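Local coordinates for protein synaptotagmin-1 (Arabidopsis thaliana, PDB 7ATP) that helps maintain plasma membrane integrity during freezing and osmotic stress, and is represented here by its first C2 domain, a calcium-binding and probably phospholipid-binding module, at residues D30-I35 and S77-E82; R21-M26 and N86-G91; M100-H105 and L136-F141; V7-V12 and K63-D68. All coordinates share one frame; numbering follows the deposited sequence.

Contact 1: residues D30-I35 and S77-E82; sequences DPFVKI and SVYDWE. With CA (calcium ion), chain B; CA (calcium ion), chain C.
D80 OD1 is gripped twice: it binds one calcium ion (chain B) at 2.3 Å and accepts a hydrogen bond from the backbone N of D30 at 2.7 Å, arriving from above the carboxylate plane. This is the calcium-binding end of a C2 domain, where strands 31-37 and 73-80 of the β-sandwich run into the metal loops. An anti first torsion (chi1 161°) sets the D80 carboxylate between the two ions, OD2 reaching the second (chain C) at 2.5 Å. D30 OD2, the backbone O of W81 and E82 OE2 add to the first ion, while E82 also binds the second with OE1 and more loosely with OE2; D24 and a water complete the first site, and D24, K23, E88 and a second water contribute to the other. The two calcium ions probably offset the repulsion among these closely set oxygens. D30 OD1 takes a hydrogen bond from K52 N, which should steady the carboxylate. Behind the ions the strands are antiparallel, F32 pairing with Y79 and K34 with S77 through reciprocal backbone bonds, while V33 and V78 share the opposite face. The F32 ring, its CG wedged between backbone N and carbonyl carbon (chi1 64°), lies under Y79 CB, which sits 4.0 Å from the ring centroid in a CH-pi contact. At the ring's edge, in its plane, W81 N stands 3.9 Å from F32 CE1.

Contact 2: residues R21-M26 and N86-G91; sequences RKKDLM and NPEKMG. With CA (calcium ion), chain C; CA (calcium ion), chain B.
The carboxylate of E88 has the aliphatic chain of K23 laid over one face, with K23 CD 3.5 Å from E88 OE1, while E88 OE2 binds a calcium ion (chain C) at 2.2 Å. The two segments are the metal-binding loop 21-26 of the C2 domain and the start of strand 88-96, and calcium is what joins their polar groups. The second flat group, the D24 carboxylate, holds the other ion (chain B) with both oxygens and shares OD1 with the first, 2.3 Å from the chain C ion. K23 adds its backbone O at 2.5 Å to that same chain C ion, close beside E88 OE2; two such acceptors would be expected to repel each other without the cation between them. D80 and E82 supply further ligands. E88 reaches inward on an extended chain from a first torsion of 60°, whereas the ammonium of K23 stays away from the carboxylate, NZ being 5.3 Å from E88 OE1. Away from the metals the contact turns apolar: the K23 and M90 chains run antiparallel alongside each other, K23 CD meeting M90 CG at 3.6 Å. M90 and G91 both face V78 in a classic β-bulge. The bend at chi3 (79°) puts M90 CE 3.5 Å from R21 O.

Contact 3: residues M100-H105 and L136-F141; sequences MVPDEH and LLYKPF
This is a surface contact in which a loop folds back over the last strand of the domain: residues 100-105, between strands 88-96 and 106-111, lie against the C-terminal half of strand 131-140. One straight backbone bond fixes the loop, D103 N to Y138 O at 2.8 Å, with the N-H pointing almost directly at the oxygen (166°). Next to it P102 rests beside Y138, the two side chains pointing the same way, with P102 CG 3.5 Å from Y138 CD2; the other neighbour of this proline is P140, whose CD touches P102 CB while the two side chains cross at roughly a right angle. M100 crosses the root of the tyrosine. Its sulfur lies 3.7 Å from Y138 CB and makes an oblique Met-aromatic contact with the ring, and the bends at chi2 and chi3 carry CE on to L136 CD2 at 3.6 Å. In the C2 β-sandwich this loop is the passage from one sheet to the other, and it delivers the chain to strand 106-111, which pairs with strand 131-140 along the sheet edge, K106 being bonded to L136 through the backbone. The outer side of the strand is held differently. K139 NZ forms a salt bridge with D103 OD1 at 2.8 Å, approaching on the anti side of the carboxylate and 31° out of its plane. L137 extends CD1 over one face of the H105 imidazole, a CH-pi contact 3.7 Å from the centroid and displaced toward the ring's rim.

Contact 4: residues V7-V12 and K63-D68; sequences VGIVHV and KFSVRD
V66 and G8 meet through a short, somewhat bent backbone bond, V66 N to G8 O at 2.6 Å. The carbonyl O of V66 is approached from two consecutive residues: V7 N binds it firmly at 2.9 Å, and G8 N only weakly at 3.4 Å. Two residues further along, V10 and F64 exchange a reciprocal pair of hydrogen bonds. The side chains divide between two faces. On the inner one V10 carries CG1 between its backbone N and carbonyl carbon (chi1 53°), the position from which this methyl touches both F64 CB and V66 CG2, each at 3.7 Å. V12 CG2 comes up to the edge of the F64 ring, 3.4 Å from CE1. On the other face I9 leans across its neighbours, CG2 against K63 CB and CD1 against S65 OG, while H11 and K63 run side by side, K63 CB over one face of the imidazole, offset toward its rim. Further out, K45 makes a cation-pi contact with the F64 ring and bonds K63 O through its NZ. I35 and L37 of the facing sheet pack on F64, and strand 131-140 pairs with strand 8-18 along its other edge. The arrangement is an antiparallel pair in the four-stranded sheet of a C2 β-sandwich, opened at its end by a classic β-bulge in which V7 and G8 both face V66.

Contacts 1 and 2 form one calcium end: they share both ions and both waters, and their strands 73-80 and 88-96 are neighbours in a sheet, V78 O lying 2.6 Å from M90 N. Contacts 3 and 4 lie on the opposite side of the chain's centre and both use the other sheet, where strands 131-140 and 8-18 are adjacent. Contacts 1 and 4, the partly buried strand pairs, touch across the sandwich where I35 CG2 meets F64 CZ at 3.5 Å. Contacts 2 and 3 are surface loop-on-strand contacts with different cements: metal-bound oxygens with some lysine-methionine packing in the former; a backbone bond, a salt bridge and proline and methionine packing in the latter.

Contact 1: residues D30-I35 and S77-E82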
# COMPACT_ATOMS: atom_id res chain seq x y z
N ASP A 30 5.12 -3.63 -14.22
CA ASP A 30 6.20 -3.76 -13.25
C ASP A 30 5.74 -3.09 -11.97
O ASP A 30 6.17 -1.98 -11.66
CB ASP A 30 7.48 -3.14 -13.81
CG ASP A 30 7.74 -3.56 -15.27
OD1 ASP A 30 8.01 -4.75 -15.50
OD2 ASP A 30 7.65 -2.71 -16.20
N PRO A 31 4.82 -3.72 -11.23
CA PRO A 31 4.18 -3.02 -10.12
C PRO A 31 5.13 -2.82 -8.97
O PRO A 31 6.03 -3.62 -8.72
CB PRO A 31 3.03 -3.95 -9.73
CG PRO A 31 3.43 -5.27 -10.22
CD PRO A 31 4.17 -5.00 -11.50
N PHE A 32 4.94 -1.70 -8.28
CA PHE A 32 5.42 -1.52 -6.92
C PHE A 32 4.38 -0.69 -6.21
O PHE A 32 3.48 -0.12 -6.85
CB PHE A 32 6.80 -0.87 -6.85
CG PHE A 32 6.84 0.55 -7.39
CD1 PHE A 32 6.91 0.78 -8.76
CD2 PHE A 32 6.86 1.63 -6.53
CE1 PHE A 32 6.97 2.08 -9.25
CE2 PHE A 32 6.92 2.93 -7.01
CZ PHE A 32 6.96 3.15 -8.38
N VAL A 33 4.46 -0.63 -4.89
CA VAL A 33 3.44 0.03 -4.09
C VAL A 33 4.07 1.17 -3.30
O VAL A 33 5.13 0.99 -2.68
CB VAL A 33 2.75 -0.95 -3.13
CG1 VAL A 33 1.60 -0.27 -2.46
CG2 VAL A 33 2.28 -2.16 -3.88
N LYS A 34 3.39 2.32 -3.27
CA LYS A 34 3.80 3.43 -2.44
C LYS A 34 2.85 3.52 -1.26
O LYS A 34 1.63 3.52 -1.44
CB LYS A 34 3.77 4.75 -3.20
CG LYS A 34 4.47 5.89 -2.48
CD LYS A 34 4.63 7.13 -3.40
CE LYS A 34 3.45 8.10 -3.26
NZ LYS A 34 3.90 9.46 -2.82
N ILE A 35 3.40 3.63 -0.06
CA ILE A 35 2.59 3.69 1.15
C ILE A 35 2.89 5.00 1.84
O ILE A 35 4.03 5.26 2.23
CB ILE A 35 2.85 2.52 2.09
CG1 ILE A 35 2.76 1.18 1.36
CG2 ILE A 35 1.85 2.54 3.22
CD1 ILE A 35 4.09 0.67 0.89
N SER A 77 -0.66 3.33 -3.02
CA SER A 77 -0.70 3.66 -4.45
C SER A 77 0.10 2.62 -5.21
O SER A 77 1.27 2.39 -4.89
CB SER A 77 -0.14 5.05 -4.72
OG SER A 77 -0.62 5.96 -3.76
N VAL A 78 -0.51 2.00 -6.21
CA VAL A 78 0.15 0.98 -7.01
C VAL A 78 0.59 1.61 -8.32
O VAL A 78 -0.25 2.12 -9.07
CB VAL A 78 -0.75 -0.22 -7.28
CG1 VAL A 78 0.02 -1.25 -8.09
CG2 VAL A 78 -1.21 -0.79 -5.99
N TYR A 79 1.89 1.53 -8.61
CA TYR A 79 2.47 2.11 -9.81
C TYR A 79 3.17 1.04 -10.63
O TYR A 79 3.66 0.03 -10.10
CB TYR A 79 3.48 3.21 -9.47
CG TYR A 79 2.90 4.46 -8.86
CD1 TYR A 79 2.42 5.49 -9.65
CD2 TYR A 79 2.90 4.64 -7.48
CE1 TYR A 79 1.91 6.66 -9.09
CE2 TYR A 79 2.40 5.80 -6.91
CZ TYR A 79 1.91 6.81 -7.71
OH TYR A 79 1.41 7.96 -7.13
N ASP A 80 3.23 1.29 -11.93
CA ASP A 80 3.98 0.47 -12.87
C ASP A 80 5.27 1.19 -13.25
O ASP A 80 5.25 2.20 -13.95
CB ASP A 80 3.12 0.17 -14.09
CG ASP A 80 3.93 -0.27 -15.29
OD1 ASP A 80 4.88 -1.06 -15.14
OD2 ASP A 80 3.59 0.17 -16.40
N TRP A 81 6.39 0.65 -12.78
CA TRP A 81 7.68 1.26 -13.06
C TRP A 81 7.92 1.29 -14.56
O TRP A 81 7.58 0.34 -15.27
CB TRP A 81 8.78 0.47 -12.34
CG TRP A 81 10.23 0.79 -12.68
CD1 TRP A 81 11.06 1.65 -12.02
CD2 TRP A 81 11.03 0.16 -13.69
NE1 TRP A 81 12.33 1.59 -12.57
CE2 TRP A 81 12.33 0.68 -13.59
CE3 TRP A 81 10.78 -0.83 -14.63
CZ2 TRP A 81 13.36 0.30 -14.45
CZ3 TRP A 81 11.82 -1.23 -15.47
CH2 TRP A 81 13.09 -0.66 -15.38
N GLU A 82 8.48 2.38 -15.06
CA GLU A 82 8.78 2.48 -16.47
C GLU A 82 10.28 2.56 -16.69
O GLU A 82 11.02 3.12 -15.87
CB GLU A 82 8.10 3.69 -17.11
CG GLU A 82 6.59 3.70 -16.93
CD GLU A 82 5.90 2.56 -17.67
OE1 GLU A 82 5.03 2.84 -18.53
OE2 GLU A 82 6.24 1.38 -17.40
CA CA B . 6.26 -0.95 -17.03
CA CA C . 3.80 0.96 -18.72
O HOH W 1 7.98 -1.00 -18.49
O HOH W 2 4.37 1.31 -21.00

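Contact 2: residues R21-M26 and N86-G91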
# COMPACT_ATOMS: atom_id res chain seq x y z
N ARG A 21 -3.93 -4.65 -13.99
CA ARG A 21 -4.19 -4.41 -15.40
C ARG A 21 -2.89 -4.42 -16.18
O ARG A 21 -1.84 -4.04 -15.68
CB ARG A 21 -4.89 -3.07 -15.60
CG ARG A 21 -6.37 -3.14 -15.38
CD ARG A 21 -7.03 -3.93 -16.49
NE ARG A 21 -8.46 -3.68 -16.55
CZ ARG A 21 -9.27 -4.18 -17.48
NH1 ARG A 21 -8.78 -4.95 -18.44
NH2 ARG A 21 -10.56 -3.90 -17.46
N LYS A 22 -2.97 -4.86 -17.43
CA LYS A 22 -1.81 -4.77 -18.30
C LYS A 22 -1.49 -3.31 -18.54
O LYS A 22 -2.37 -2.51 -18.88
CB LYS A 22 -2.05 -5.49 -19.61
CG LYS A 22 -2.05 -7.01 -19.49
CD LYS A 22 -2.28 -7.69 -20.85
CE LYS A 22 -2.12 -9.20 -20.77
NZ LYS A 22 -2.12 -9.86 -22.12
N LYS A 23 -0.25 -2.93 -18.33
CA LYS A 23 0.14 -1.55 -18.53
C LYS A 23 1.40 -1.41 -19.37
O LYS A 23 1.86 -0.28 -19.58
CB LYS A 23 0.31 -0.85 -17.18
CG LYS A 23 -1.02 -0.64 -16.45
CD LYS A 23 -1.18 0.82 -16.02
CE LYS A 23 -2.54 1.37 -16.40
NZ LYS A 23 -3.65 0.42 -16.09
N ASP A 24 1.96 -2.50 -19.86
CA ASP A 24 3.15 -2.46 -20.69
C ASP A 24 2.87 -3.16 -22.01
O ASP A 24 2.02 -4.05 -22.10
CB ASP A 24 4.34 -3.15 -20.03
CG ASP A 24 4.99 -2.30 -18.97
OD1 ASP A 24 4.81 -1.05 -19.05
OD2 ASP A 24 5.65 -2.86 -18.06
N LEU A 25 3.64 -2.76 -23.02
CA LEU A 25 3.55 -3.39 -24.33
C LEU A 25 3.71 -4.90 -24.22
O LEU A 25 3.01 -5.65 -24.91
CB LEU A 25 4.61 -2.81 -25.26
CG LEU A 25 4.36 -3.02 -26.74
CD1 LEU A 25 2.96 -2.51 -27.09
CD2 LEU A 25 5.42 -2.28 -27.53
N MET A 26 4.62 -5.36 -23.36
CA MET A 26 4.77 -6.78 -23.10
C MET A 26 5.34 -6.98 -21.71
O MET A 26 6.17 -6.20 -21.23
CB MET A 26 5.67 -7.45 -24.14
CG MET A 26 7.15 -7.16 -24.00
SD MET A 26 8.02 -7.70 -25.48
CE MET A 26 7.79 -6.29 -26.57
N ASN A 86 8.56 8.50 -15.86
CA ASN A 86 8.13 8.25 -14.51
C ASN A 86 7.18 7.06 -14.45
O ASN A 86 6.53 6.74 -15.44
CB ASN A 86 7.44 9.49 -13.93
CG ASN A 86 8.44 10.47 -13.32
OD1 ASN A 86 9.50 10.06 -12.83
ND2 ASN A 86 8.11 11.75 -13.35
N PRO A 87 7.10 6.39 -13.31
CA PRO A 87 6.15 5.29 -13.17
C PRO A 87 4.76 5.80 -13.49
O PRO A 87 4.48 6.99 -13.33
CB PRO A 87 6.28 4.89 -11.70
CG PRO A 87 7.68 5.28 -11.36
CD PRO A 87 7.87 6.60 -12.07
N GLU A 88 3.89 4.91 -13.97
CA GLU A 88 2.51 5.27 -14.25
C GLU A 88 1.59 4.65 -13.22
O GLU A 88 1.69 3.45 -12.94
CB GLU A 88 2.09 4.86 -15.66
CG GLU A 88 2.16 3.40 -15.98
CD GLU A 88 1.55 3.09 -17.34
OE1 GLU A 88 0.40 3.53 -17.61
OE2 GLU A 88 2.22 2.43 -18.16
N LYS A 89 0.71 5.47 -12.67
CA LYS A 89 -0.24 5.01 -11.67
C LYS A 89 -1.03 3.83 -12.22
O LYS A 89 -1.33 3.77 -13.42
CB LYS A 89 -1.19 6.14 -11.29
CG LYS A 89 -2.22 5.78 -10.23
CD LYS A 89 -1.58 5.62 -8.85
CE LYS A 89 -2.18 6.62 -7.86
NZ LYS A 89 -2.04 8.03 -8.34
N MET A 90 -1.34 2.88 -11.34
CA MET A 90 -2.22 1.77 -11.67
C MET A 90 -3.47 1.72 -10.80
O MET A 90 -4.32 0.84 -11.00
CB MET A 90 -1.48 0.43 -11.55
CG MET A 90 -0.38 0.28 -12.55
SD MET A 90 0.51 -1.21 -12.18
CE MET A 90 -0.55 -2.48 -12.86
N GLY A 91 -3.61 2.62 -9.85
CA GLY A 91 -4.72 2.56 -8.93
C GLY A 91 -4.26 2.76 -7.51
O GLY A 91 -3.07 2.61 -7.22
CA CA C . 3.80 0.96 -18.72
CA CA B . 6.26 -0.95 -17.03
O HOH W 1 7.98 -1.00 -18.49
O HOH W 2 4.37 1.31 -21.00

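Contact 3: residues M100-H105 and L136-F141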
# COMPACT_ATOMS: atom_id res chain seq x y z
N MET A 100 -8.61 -0.93 13.43
CA MET A 100 -7.79 -1.96 14.05
C MET A 100 -7.80 -1.83 15.57
O MET A 100 -8.24 -0.82 16.14
CB MET A 100 -6.34 -1.90 13.57
CG MET A 100 -5.52 -0.86 14.32
SD MET A 100 -4.43 0.04 13.21
CE MET A 100 -5.53 0.17 11.80
N VAL A 101 -7.28 -2.87 16.20
CA VAL A 101 -7.08 -2.96 17.64
C VAL A 101 -5.61 -3.27 17.88
O VAL A 101 -5.01 -4.02 17.09
CB VAL A 101 -7.98 -4.04 18.26
CG1 VAL A 101 -7.40 -4.55 19.56
CG2 VAL A 101 -9.38 -3.49 18.47
N PRO A 102 -4.98 -2.72 18.91
CA PRO A 102 -3.58 -3.05 19.18
C PRO A 102 -3.35 -4.53 19.43
O PRO A 102 -4.21 -5.24 19.97
CB PRO A 102 -3.26 -2.21 20.43
CG PRO A 102 -4.14 -1.03 20.29
CD PRO A 102 -5.43 -1.56 19.70
N ASP A 103 -2.17 -5.00 19.00
CA ASP A 103 -1.68 -6.36 19.23
C ASP A 103 -2.53 -7.42 18.53
O ASP A 103 -2.70 -8.52 19.06
CB ASP A 103 -1.59 -6.67 20.73
CG ASP A 103 -0.90 -5.57 21.50
OD1 ASP A 103 0.17 -5.11 21.06
OD2 ASP A 103 -1.44 -5.14 22.55
N GLU A 104 -3.05 -7.13 17.34
CA GLU A 104 -3.82 -8.12 16.60
C GLU A 104 -3.47 -8.04 15.12
O GLU A 104 -3.47 -6.96 14.53
CB GLU A 104 -5.33 -7.91 16.80
CG GLU A 104 -6.13 -9.20 16.96
CD GLU A 104 -6.35 -9.95 15.65
OE1 GLU A 104 -6.16 -11.19 15.62
OE2 GLU A 104 -6.70 -9.29 14.65
N HIS A 105 -3.17 -9.20 14.54
CA HIS A 105 -2.73 -9.34 13.15
C HIS A 105 -3.96 -9.28 12.26
O HIS A 105 -4.67 -10.28 12.10
CB HIS A 105 -1.97 -10.65 12.98
CG HIS A 105 -0.59 -10.50 12.43
ND1 HIS A 105 0.53 -10.93 13.12
CD2 HIS A 105 -0.14 -10.01 11.25
CE1 HIS A 105 1.60 -10.70 12.39
NE2 HIS A 105 1.23 -10.14 11.26
N LEU A 136 -2.06 -5.24 8.87
CA LEU A 136 -1.71 -4.19 9.80
C LEU A 136 -1.62 -4.76 11.21
O LEU A 136 -2.40 -5.63 11.59
CB LEU A 136 -2.73 -3.07 9.78
CG LEU A 136 -2.45 -1.99 8.76
CD1 LEU A 136 -2.59 -2.50 7.35
CD2 LEU A 136 -3.44 -0.89 9.01
N LEU A 137 -0.67 -4.23 11.97
CA LEU A 137 -0.53 -4.58 13.38
C LEU A 137 -0.16 -3.30 14.11
O LEU A 137 0.90 -2.72 13.85
CB LEU A 137 0.51 -5.67 13.58
CG LEU A 137 0.64 -6.37 14.93
CD1 LEU A 137 0.99 -7.84 14.70
CD2 LEU A 137 1.71 -5.68 15.74
N TYR A 138 -1.04 -2.84 14.99
CA TYR A 138 -0.83 -1.62 15.76
C TYR A 138 -0.27 -1.96 17.12
O TYR A 138 -0.72 -2.90 17.77
CB TYR A 138 -2.13 -0.83 15.93
CG TYR A 138 -1.92 0.46 16.68
CD1 TYR A 138 -0.84 1.28 16.38
CD2 TYR A 138 -2.79 0.87 17.68
CE1 TYR A 138 -0.63 2.47 17.04
CE2 TYR A 138 -2.59 2.06 18.36
CZ TYR A 138 -1.51 2.86 18.03
OH TYR A 138 -1.29 4.05 18.70
N LYS A 139 0.70 -1.17 17.56
CA LYS A 139 1.30 -1.35 18.86
C LYS A 139 1.57 0.01 19.50
O LYS A 139 2.42 0.77 19.02
CB LYS A 139 2.58 -2.19 18.75
CG LYS A 139 2.32 -3.70 18.84
CD LYS A 139 3.62 -4.51 18.86
CE LYS A 139 3.62 -5.51 20.02
NZ LYS A 139 2.45 -6.44 19.99
N PRO A 140 0.84 0.37 20.56
CA PRO A 140 1.10 1.64 21.25
C PRO A 140 2.11 1.49 22.38
O PRO A 140 2.56 0.38 22.66
CB PRO A 140 -0.28 2.04 21.77
CG PRO A 140 -0.94 0.72 22.03
CD PRO A 140 -0.38 -0.29 21.06
N PHE A 141 2.45 2.59 23.04
CA PHE A 141 3.52 2.57 24.03
C PHE A 141 3.09 2.08 25.41
O PHE A 141 3.84 1.36 26.06
CB PHE A 141 4.16 3.96 24.12
CG PHE A 141 4.89 4.37 22.87
CD1 PHE A 141 6.20 3.95 22.65
CD2 PHE A 141 4.28 5.15 21.91
CE1 PHE A 141 6.89 4.31 21.49
CE2 PHE A 141 4.96 5.52 20.74
CZ PHE A 141 6.27 5.09 20.53

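Contact 4: residues V7-V12 and K63-D68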
# COMPACT_ATOMS: atom_id res chain seq x y z
N VAL A 7 2.47 8.49 19.46
CA VAL A 7 1.76 7.70 20.46
C VAL A 7 1.81 6.20 20.17
O VAL A 7 1.36 5.42 21.01
CB VAL A 7 0.29 8.17 20.58
CG1 VAL A 7 0.22 9.69 20.61
CG2 VAL A 7 -0.55 7.62 19.43
N GLY A 8 2.35 5.78 19.04
CA GLY A 8 2.38 4.37 18.70
C GLY A 8 2.95 4.16 17.31
O GLY A 8 3.22 5.10 16.56
N ILE A 9 3.15 2.88 16.99
CA ILE A 9 3.68 2.47 15.69
C ILE A 9 2.73 1.45 15.09
O ILE A 9 2.20 0.58 15.79
CB ILE A 9 5.09 1.88 15.81
CG1 ILE A 9 6.03 2.85 16.53
CG2 ILE A 9 5.63 1.54 14.44
CD1 ILE A 9 6.71 3.85 15.62
N VAL A 10 2.50 1.57 13.79
CA VAL A 10 1.71 0.59 13.05
C VAL A 10 2.66 -0.17 12.14
O VAL A 10 3.57 0.42 11.55
CB VAL A 10 0.58 1.26 12.26
CG1 VAL A 10 1.12 2.38 11.39
CG2 VAL A 10 -0.19 0.23 11.44
N HIS A 11 2.46 -1.47 12.05
CA HIS A 11 3.29 -2.33 11.23
C HIS A 11 2.47 -2.74 10.02
O HIS A 11 1.42 -3.37 10.16
CB HIS A 11 3.78 -3.53 12.04
CG HIS A 11 4.79 -3.17 13.09
ND1 HIS A 11 4.45 -2.55 14.27
CD2 HIS A 11 6.13 -3.35 13.13
CE1 HIS A 11 5.53 -2.35 15.00
NE2 HIS A 11 6.57 -2.82 14.33
N VAL A 12 2.93 -2.34 8.83
CA VAL A 12 2.22 -2.58 7.58
C VAL A 12 2.99 -3.63 6.82
O VAL A 12 4.18 -3.47 6.55
CB VAL A 12 2.09 -1.30 6.75
CG1 VAL A 12 1.08 -1.51 5.64
CG2 VAL A 12 1.68 -0.15 7.60
N LYS A 63 6.97 0.23 8.74
CA LYS A 63 6.44 0.73 10.00
C LYS A 63 6.34 2.24 9.94
O LYS A 63 7.16 2.91 9.31
CB LYS A 63 7.31 0.31 11.20
CG LYS A 63 8.58 1.13 11.39
CD LYS A 63 9.27 0.78 12.68
CE LYS A 63 9.42 -0.72 12.80
NZ LYS A 63 10.84 -1.11 12.97
N PHE A 64 5.33 2.77 10.63
CA PHE A 64 4.99 4.18 10.60
C PHE A 64 4.75 4.72 12.00
O PHE A 64 4.06 4.09 12.80
CB PHE A 64 3.73 4.42 9.78
CG PHE A 64 3.86 4.04 8.36
CD1 PHE A 64 3.57 2.76 7.94
CD2 PHE A 64 4.28 4.98 7.43
CE1 PHE A 64 3.69 2.43 6.63
CE2 PHE A 64 4.41 4.65 6.11
CZ PHE A 64 4.11 3.38 5.71
N SER A 65 5.30 5.91 12.26
CA SER A 65 5.08 6.62 13.52
C SER A 65 3.66 7.17 13.55
O SER A 65 3.34 8.10 12.80
CB SER A 65 6.09 7.74 13.68
OG SER A 65 7.01 7.45 14.72
N VAL A 66 2.82 6.61 14.42
CA VAL A 66 1.45 7.09 14.57
C VAL A 66 1.44 8.27 15.53
O VAL A 66 2.00 8.21 16.63
CB VAL A 66 0.54 5.96 15.09
CG1 VAL A 66 -0.88 6.48 15.27
CG2 VAL A 66 0.57 4.80 14.13
N ARG A 67 0.80 9.36 15.11
CA ARG A 67 0.54 10.48 16.00
C ARG A 67 -0.89 10.47 16.54
O ARG A 67 -1.09 10.69 17.73
CB ARG A 67 0.85 11.81 15.31
CG ARG A 67 2.35 12.16 15.27
CD ARG A 67 3.07 11.58 14.05
NE ARG A 67 4.53 11.51 14.22
CZ ARG A 67 5.38 12.45 13.80
NH1 ARG A 67 6.69 12.29 13.99
NH2 ARG A 67 4.94 13.54 13.19
N ASP A 68 -1.88 10.18 15.69
CA ASP A 68 -3.22 9.93 16.20
C ASP A 68 -3.97 8.92 15.35
O ASP A 68 -4.20 9.14 14.16
CB ASP A 68 -4.06 11.20 16.28
CG ASP A 68 -5.48 10.91 16.76
OD1 ASP A 68 -5.73 11.00 17.99
OD2 ASP A 68 -6.33 10.55 15.92